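Local atomic coordinates of arginase 1, mitochondrial (Arabidopsis thaliana, PDB entry 6VSU), a protein that hydrolyses L-arginine to urea and L-ornithine, and agmatine to urea and putrescine, using two manganese ions per subunit in a homohexamer. Residues E[53-58]-E[178-183]; E[140-145]-E[289-294]. All coordinates share one frame; numbering follows the deposited sequence.

Contact 1: residues E[53-58]-E[178-183]; sequences HNSSFL and YSHASS. With NA (sodium ion), chain B; ORN (L-ornithine), chain C.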
loop_
_atom_site.group_PDB
_atom_site.type_symbol
_atom_site.label_atom_id
_atom_site.label_comp_id
_atom_site.label_asym_id
_atom_site.label_seq_id
_atom_site.Cartn_x
_atom_site.Cartn_y
_atom_site.Cartn_z
ATOM N N HIS E 53 18.035 -11.785 -14.154
ATOM C CA HIS E 53 18.554 -12.987 -13.451
ATOM C C HIS E 53 20.034 -12.817 -13.036
ATOM O O HIS E 53 20.588 -13.719 -12.393
ATOM C CB HIS E 53 18.318 -14.255 -14.253
ATOM C CG HIS E 53 19.122 -14.335 -15.505
ATOM N ND1 HIS E 53 18.765 -13.646 -16.652
ATOM C CD2 HIS E 53 20.265 -15.021 -15.792
ATOM C CE1 HIS E 53 19.657 -13.919 -17.608
ATOM N NE2 HIS E 53 20.594 -14.765 -17.090
ATOM N N ASN E 54 20.673 -11.723 -13.389
ATOM C CA ASN E 54 22.063 -11.387 -12.963
ATOM C C ASN E 54 22.053 -10.519 -11.692
ATOM O O ASN E 54 23.169 -10.197 -11.211
ATOM C CB ASN E 54 22.813 -10.751 -14.121
ATOM C CG ASN E 54 23.152 -11.797 -15.149
ATOM O OD1 ASN E 54 23.508 -12.923 -14.771
ATOM N ND2 ASN E 54 22.998 -11.460 -16.416
ATOM N N SER E 55 20.855 -10.190 -11.172
ATOM C CA SER E 55 20.615 -9.425 -9.928
ATOM C C SER E 55 21.066 -10.254 -8.731
ATOM O O SER E 55 20.929 -11.427 -8.745
ATOM C CB SER E 55 19.144 -9.044 -9.802
ATOM O OG SER E 55 18.760 -8.235 -10.883
ATOM N N SER E 56 21.550 -9.618 -7.700
ATOM C CA SER E 56 22.058 -10.306 -6.487
ATOM C C SER E 56 20.971 -10.351 -5.420
ATOM O O SER E 56 21.169 -11.067 -4.499
ATOM C CB SER E 56 23.293 -9.607 -5.938
ATOM O OG SER E 56 23.032 -8.204 -5.747
ATOM N N PHE E 57 19.877 -9.610 -5.538
ATOM C CA PHE E 57 18.872 -9.545 -4.450
ATOM C C PHE E 57 17.450 -9.795 -4.990
ATOM O O PHE E 57 16.736 -10.567 -4.368
ATOM C CB PHE E 57 19.005 -8.239 -3.663
ATOM C CG PHE E 57 18.184 -8.158 -2.390
ATOM C CD1 PHE E 57 18.469 -8.966 -1.304
ATOM C CD2 PHE E 57 17.117 -7.280 -2.284
ATOM C CE1 PHE E 57 17.722 -8.913 -0.130
ATOM C CE2 PHE E 57 16.345 -7.244 -1.129
ATOM C CZ PHE E 57 16.655 -8.049 -0.052
ATOM N N LEU E 58 16.995 -9.052 -5.981
ATOM C CA LEU E 58 15.617 -9.168 -6.526
ATOM C C LEU E 58 15.740 -9.047 -8.041
ATOM O O LEU E 58 16.579 -8.185 -8.501
ATOM C CB LEU E 58 14.725 -8.054 -5.935
ATOM C CG LEU E 58 14.363 -8.203 -4.461
ATOM C CD1 LEU E 58 13.659 -6.963 -3.911
ATOM C CD2 LEU E 58 13.506 -9.456 -4.212
ATOM N N TYR E 178 28.790 -12.281 -15.148
ATOM C CA TYR E 178 27.726 -11.408 -15.708
ATOM C C TYR E 178 26.854 -10.790 -14.566
ATOM O O TYR E 178 25.802 -10.228 -14.842
ATOM C CB TYR E 178 26.898 -12.246 -16.682
ATOM C CG TYR E 178 27.617 -12.591 -17.957
ATOM C CD1 TYR E 178 28.107 -11.599 -18.806
ATOM C CD2 TYR E 178 27.823 -13.905 -18.315
ATOM C CE1 TYR E 178 28.769 -11.892 -19.981
ATOM C CE2 TYR E 178 28.444 -14.221 -19.509
ATOM C CZ TYR E 178 28.923 -13.214 -20.344
ATOM O OH TYR E 178 29.579 -13.534 -21.499
ATOM N N SER E 179 27.268 -10.884 -13.305
ATOM C CA SER E 179 26.568 -10.183 -12.184
ATOM C C SER E 179 26.297 -8.725 -12.555
ATOM O O SER E 179 27.168 -8.082 -13.112
ATOM C CB SER E 179 27.365 -10.221 -10.882
ATOM O OG SER E 179 26.765 -9.387 -9.923
ATOM N N HIS E 180 25.172 -8.182 -12.136
ATOM C CA HIS E 180 24.887 -6.752 -12.307
ATOM C C HIS E 180 25.921 -5.931 -11.540
ATOM O O HIS E 180 26.013 -4.773 -11.848
ATOM C CB HIS E 180 23.445 -6.427 -11.922
ATOM C CG HIS E 180 23.074 -6.520 -10.478
ATOM N ND1 HIS E 180 21.975 -5.856 -9.979
ATOM C CD2 HIS E 180 23.602 -7.197 -9.444
ATOM C CE1 HIS E 180 21.838 -6.156 -8.690
ATOM N NE2 HIS E 180 22.809 -6.962 -8.334
ATOM N N ALA E 181 26.647 -6.491 -10.572
ATOM C CA ALA E 181 27.638 -5.731 -9.791
ATOM C C ALA E 181 29.062 -5.884 -10.388
ATOM O O ALA E 181 30.045 -5.437 -9.767
ATOM C CB ALA E 181 27.560 -6.214 -8.359
ATOM N N SER E 182 29.179 -6.491 -11.567
ATOM C CA SER E 182 30.490 -6.689 -12.248
ATOM C C SER E 182 30.500 -6.081 -13.659
ATOM O O SER E 182 31.515 -6.224 -14.354
ATOM C CB SER E 182 30.793 -8.160 -12.269
ATOM O OG SER E 182 31.113 -8.625 -10.975
ATOM N N SER E 183 29.436 -5.433 -14.118
ATOM C CA SER E 183 29.349 -5.147 -15.567
ATOM C C SER E 183 30.399 -4.091 -15.971
ATOM O O SER E 183 30.909 -4.165 -17.139
ATOM C CB SER E 183 27.984 -4.809 -16.002
ATOM O OG SER E 183 27.449 -3.936 -15.098
HETATM NA NA NA B . 18.052 -5.855 -9.199
HETATM N N ORN C . 25.303 -5.837 -2.288
HETATM C CA ORN C . 25.769 -5.403 -3.628
HETATM C CB ORN C . 24.698 -4.546 -4.299
HETATM C CG ORN C . 24.838 -4.422 -5.806
HETATM C CD ORN C . 23.739 -3.577 -6.422
HETATM N NE ORN C . 24.023 -3.060 -7.758
HETATM C C ORN C . 27.074 -4.606 -3.496
HETATM O O ORN C . 27.731 -4.745 -2.463
HETATM O OXT ORN C . 27.380 -3.885 -4.441
HETATM O O HOH W 1 24.579 -10.789 -9.115
HETATM O O HOH W 2 19.100 -7.202 -6.920
#
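The imidazole of His180 lies flat against the backbone of Ser55: Ser55 CA stands 3.6 Å from the ring centroid and only 5° off the ring normal, a CH-pi contact centred on one face. Over the opposite face, displaced toward the rim, comes the side-chain amine of L-ornithine, its NE 3.9 Å from His180 CE1. The ring is thus sandwiched between loop 53-58 and the ligand. Its two nitrogens have polar partners. Ser56 OG approaches near the ring plane and hydrogen-bonds His180 NE2 at 2.9 Å, with either group able to donate, while ND1 is bonded to Glu292. Held at both nitrogens, the imidazole has its rotation fixed. CG of His180 sits between its own backbone N and carbonyl carbon (chi1 69°), which turns the ring back over the 53-58 loop.

Beside this sandwich the backbones meet. His180 N donates to Asn54 O at 3.0 Å, nearly straight at the hydrogen (166°), from a position above the carbonyl plane. The same oxygen takes a bond from water 1, which also meets Ser179 OG, and a CA-H...O contact from Ser179. Ser179 OG in turn accepts from Ala181 N, forming an ST turn. The side chains of Asn54 and Tyr178 run alongside each other in the same direction, and Asn54 CG packs 3.1 Å from Tyr178 O. The amide of Asn54 is held by Asn176 and Ser141, and the hydroxyl of Tyr178 by Asp112. Leu58 O binds the sodium ion, and Phe57 packs on Ser76 of the second subunit. These two loops, after strands 43-48 and 158-163, contribute Ser56 and His180, bonded to each other, to the L-ornithine site of the arginase.

Contact 2: residues E[140-145]-E[289-294]; sequences HSISYP and DVVEFN. With MN (manganese (II) ion), chain D; NA (sodium ion), chain B.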
loop_
_atom_site.group_PDB
_atom_site.type_symbol
_atom_site.label_atom_id
_atom_site.label_comp_id
_atom_site.label_asym_id
_atom_site.label_seq_id
_atom_site.Cartn_x
_atom_site.Cartn_y
_atom_site.Cartn_z
ATOM N N HIS E 140 21.627 -4.248 -14.243
ATOM C CA HIS E 140 22.811 -3.512 -14.767
ATOM C C HIS E 140 23.757 -4.451 -15.545
ATOM O O HIS E 140 24.657 -3.958 -16.152
ATOM C CB HIS E 140 23.530 -2.768 -13.614
ATOM C CG HIS E 140 23.930 -1.416 -14.033
ATOM N ND1 HIS E 140 23.967 -0.362 -13.177
ATOM C CD2 HIS E 140 24.202 -0.943 -15.258
ATOM C CE1 HIS E 140 24.285 0.710 -13.847
ATOM N NE2 HIS E 140 24.460 0.365 -15.104
ATOM N N SER E 141 23.526 -5.763 -15.589
ATOM C CA SER E 141 24.409 -6.681 -16.344
ATOM C C SER E 141 24.387 -6.314 -17.823
ATOM O O SER E 141 25.399 -6.576 -18.524
ATOM C CB SER E 141 24.115 -8.128 -16.123
ATOM O OG SER E 141 22.867 -8.480 -16.639
ATOM N N ILE E 142 23.302 -5.728 -18.282
ATOM C CA ILE E 142 23.102 -5.532 -19.732
ATOM C C ILE E 142 24.019 -4.409 -20.255
ATOM O O ILE E 142 24.293 -4.377 -21.469
ATOM C CB ILE E 142 21.629 -5.266 -19.993
ATOM C CG1 ILE E 142 21.266 -3.848 -19.586
ATOM C CG2 ILE E 142 20.784 -6.357 -19.318
ATOM C CD1 ILE E 142 19.867 -3.496 -19.868
ATOM N N SER E 143 24.494 -3.533 -19.379
ATOM C CA SER E 143 25.365 -2.431 -19.784
ATOM C C SER E 143 26.610 -2.975 -20.477
ATOM O O SER E 143 27.066 -2.348 -21.427
ATOM C CB SER E 143 25.683 -1.596 -18.606
ATOM O OG SER E 143 24.567 -0.787 -18.273
ATOM N N TYR E 144 27.119 -4.131 -20.069
ATOM C CA TYR E 144 28.347 -4.713 -20.666
ATOM C C TYR E 144 28.087 -5.003 -22.138
ATOM O O TYR E 144 28.781 -4.459 -22.994
ATOM C CB TYR E 144 28.859 -5.932 -19.895
ATOM C CG TYR E 144 29.887 -6.791 -20.600
ATOM C CD1 TYR E 144 30.865 -6.248 -21.415
ATOM C CD2 TYR E 144 29.925 -8.164 -20.410
ATOM C CE1 TYR E 144 31.878 -7.022 -21.995
ATOM C CE2 TYR E 144 30.903 -8.958 -21.015
ATOM C CZ TYR E 144 31.884 -8.390 -21.822
ATOM O OH TYR E 144 32.838 -9.173 -22.415
ATOM N N PRO E 145 27.145 -5.887 -22.508
ATOM C CA PRO E 145 26.978 -6.231 -23.920
ATOM C C PRO E 145 26.536 -5.061 -24.780
ATOM O O PRO E 145 26.793 -5.062 -25.978
ATOM C CB PRO E 145 25.913 -7.340 -23.948
ATOM C CG PRO E 145 25.225 -7.232 -22.598
ATOM C CD PRO E 145 26.338 -6.771 -21.648
ATOM N N ASP E 289 21.570 3.902 -21.346
ATOM C CA ASP E 289 20.652 2.910 -20.760
ATOM C C ASP E 289 20.000 3.511 -19.516
ATOM O O ASP E 289 20.587 4.416 -18.870
ATOM C CB ASP E 289 21.323 1.550 -20.591
ATOM C CG ASP E 289 22.483 1.504 -19.632
ATOM O OD1 ASP E 289 22.308 1.941 -18.478
ATOM O OD2 ASP E 289 23.549 0.895 -20.031
ATOM N N VAL E 290 18.834 2.977 -19.185
ATOM C CA VAL E 290 18.154 3.223 -17.882
ATOM C C VAL E 290 17.792 1.881 -17.277
ATOM O O VAL E 290 16.972 1.166 -17.882
ATOM C CB VAL E 290 16.928 4.116 -18.046
ATOM C CG1 VAL E 290 16.229 4.292 -16.706
ATOM C CG2 VAL E 290 17.351 5.449 -18.616
ATOM N N VAL E 291 18.423 1.531 -16.160
ATOM C CA VAL E 291 18.408 0.142 -15.630
ATOM C C VAL E 291 17.996 0.188 -14.151
ATOM O O VAL E 291 18.015 1.268 -13.525
ATOM C CB VAL E 291 19.788 -0.511 -15.778
ATOM C CG1 VAL E 291 20.236 -0.588 -17.223
ATOM C CG2 VAL E 291 20.867 0.202 -14.985
ATOM N N GLU E 292 17.638 -0.987 -13.649
ATOM C CA GLU E 292 17.437 -1.310 -12.215
ATOM C C GLU E 292 16.152 -0.660 -11.689
ATOM O O GLU E 292 15.967 -0.678 -10.445
ATOM C CB GLU E 292 18.683 -0.933 -11.423
ATOM C CG GLU E 292 19.849 -1.854 -11.791
ATOM C CD GLU E 292 19.803 -3.273 -11.253
ATOM O OE1 GLU E 292 18.917 -3.519 -10.362
ATOM O OE2 GLU E 292 20.698 -4.125 -11.650
ATOM N N PHE E 293 15.259 -0.164 -12.554
ATOM C CA PHE E 293 13.889 0.156 -12.098
ATOM C C PHE E 293 13.209 -1.180 -11.815
ATOM O O PHE E 293 13.254 -2.049 -12.667
ATOM C CB PHE E 293 13.140 0.960 -13.140
ATOM C CG PHE E 293 11.644 0.923 -13.013
ATOM C CD1 PHE E 293 11.033 1.036 -11.766
ATOM C CD2 PHE E 293 10.848 0.855 -14.139
ATOM C CE1 PHE E 293 9.658 0.982 -11.664
ATOM C CE2 PHE E 293 9.464 0.842 -14.028
ATOM C CZ PHE E 293 8.878 0.877 -12.787
ATOM N N ASN E 294 12.768 -1.368 -10.589
ATOM C CA ASN E 294 12.128 -2.601 -10.088
ATOM C C ASN E 294 10.651 -2.302 -9.816
ATOM O O ASN E 294 10.344 -1.851 -8.723
ATOM C CB ASN E 294 12.791 -3.135 -8.821
ATOM C CG ASN E 294 12.229 -4.470 -8.434
ATOM O OD1 ASN E 294 11.105 -4.816 -8.830
ATOM N ND2 ASN E 294 13.026 -5.221 -7.706
HETATM MN MN MN D . 24.283 -0.660 -10.911
HETATM NA NA NA B . 18.052 -5.855 -9.199
HETATM O O HOH W 3 24.361 -0.989 -8.806
HETATM O O HOH W 4 23.886 -2.967 -10.268
HETATM O O HOH W 2 19.100 -7.202 -6.920
#
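His140, a manganese ligand, carries a methyl group almost exactly on its ring axis: Val291 CG2 lies 3.4 Å from the imidazole centroid and 3° off the normal. All five ring atoms are nearly equidistant from that carbon, a CH-pi contact centred on the face, and the side-chain axes are roughly perpendicular. At the rim, ND1 binds the manganese ion at 2.3 Å, and NE2 is hydrogen-bonded to Ser247. Metal, serine and methyl together fix the tilt of the ring. Asp164, Asp168 and Asp249, with waters 3 and 4, are the other members of this metal site.

The other branch of Val291, CG1, lies anti to its carbonyl carbon (chi1 -60°) and reaches Ile142 CD1 at 3.9 Å; the two side chains point opposite ways as they pass. Carboxylates bond on either side of this apolar patch. Ser143 OG donates to Asp289 OD2 at 2.6 Å, arriving from above the carboxylate plane, and Tyr245 also bonds that oxygen. The chain of Glu292 is bent at chi2 (-74°), bringing its carboxylate back to the start of segment 140-145. There OE2, which His180 also holds, takes the bond from His140 N at 2.8 Å, on its anti side and tilted out of the carboxylate plane. OE1 binds the sodium ion, shared with Leu58, Ser262 and water 2. One carboxylate therefore ties a manganese-binding residue's backbone to a second metal, with all the touching residues buried.

Segment 140-145 runs from a 3-10 turn into helix 143-154; segment 289-294 takes in the last residues of strand 285-291 and the loop that follows. That strand is central in the parallel sheet, between 131-136 and 244-249; Val290 packs on helix 303-319, while Pro145 lies against helix 111-126.

In the fold
Both contacts are buried, but the centre of contact 2 lies about 5 Å from the centre of the chain, at the end of a central strand, whereas that of contact 1, about 14 Å from it, joins two loops and adjoins the second subunit. Their chemistry differs accordingly: contact 1 relies on hydroxyl, imidazole, water and backbone groups, with the His180 ring under the ornithine amine, while contact 2 combines an apolar patch with carboxylates and a manganese ligand. They meet through the His180-Glu292 bond and where Ser183 OG reaches His140 O at 3.0 Å, a probable hydrogen bond. The sodium ion and water 2 belong to both contacts, with Leu58 on one side and Glu292 on the other.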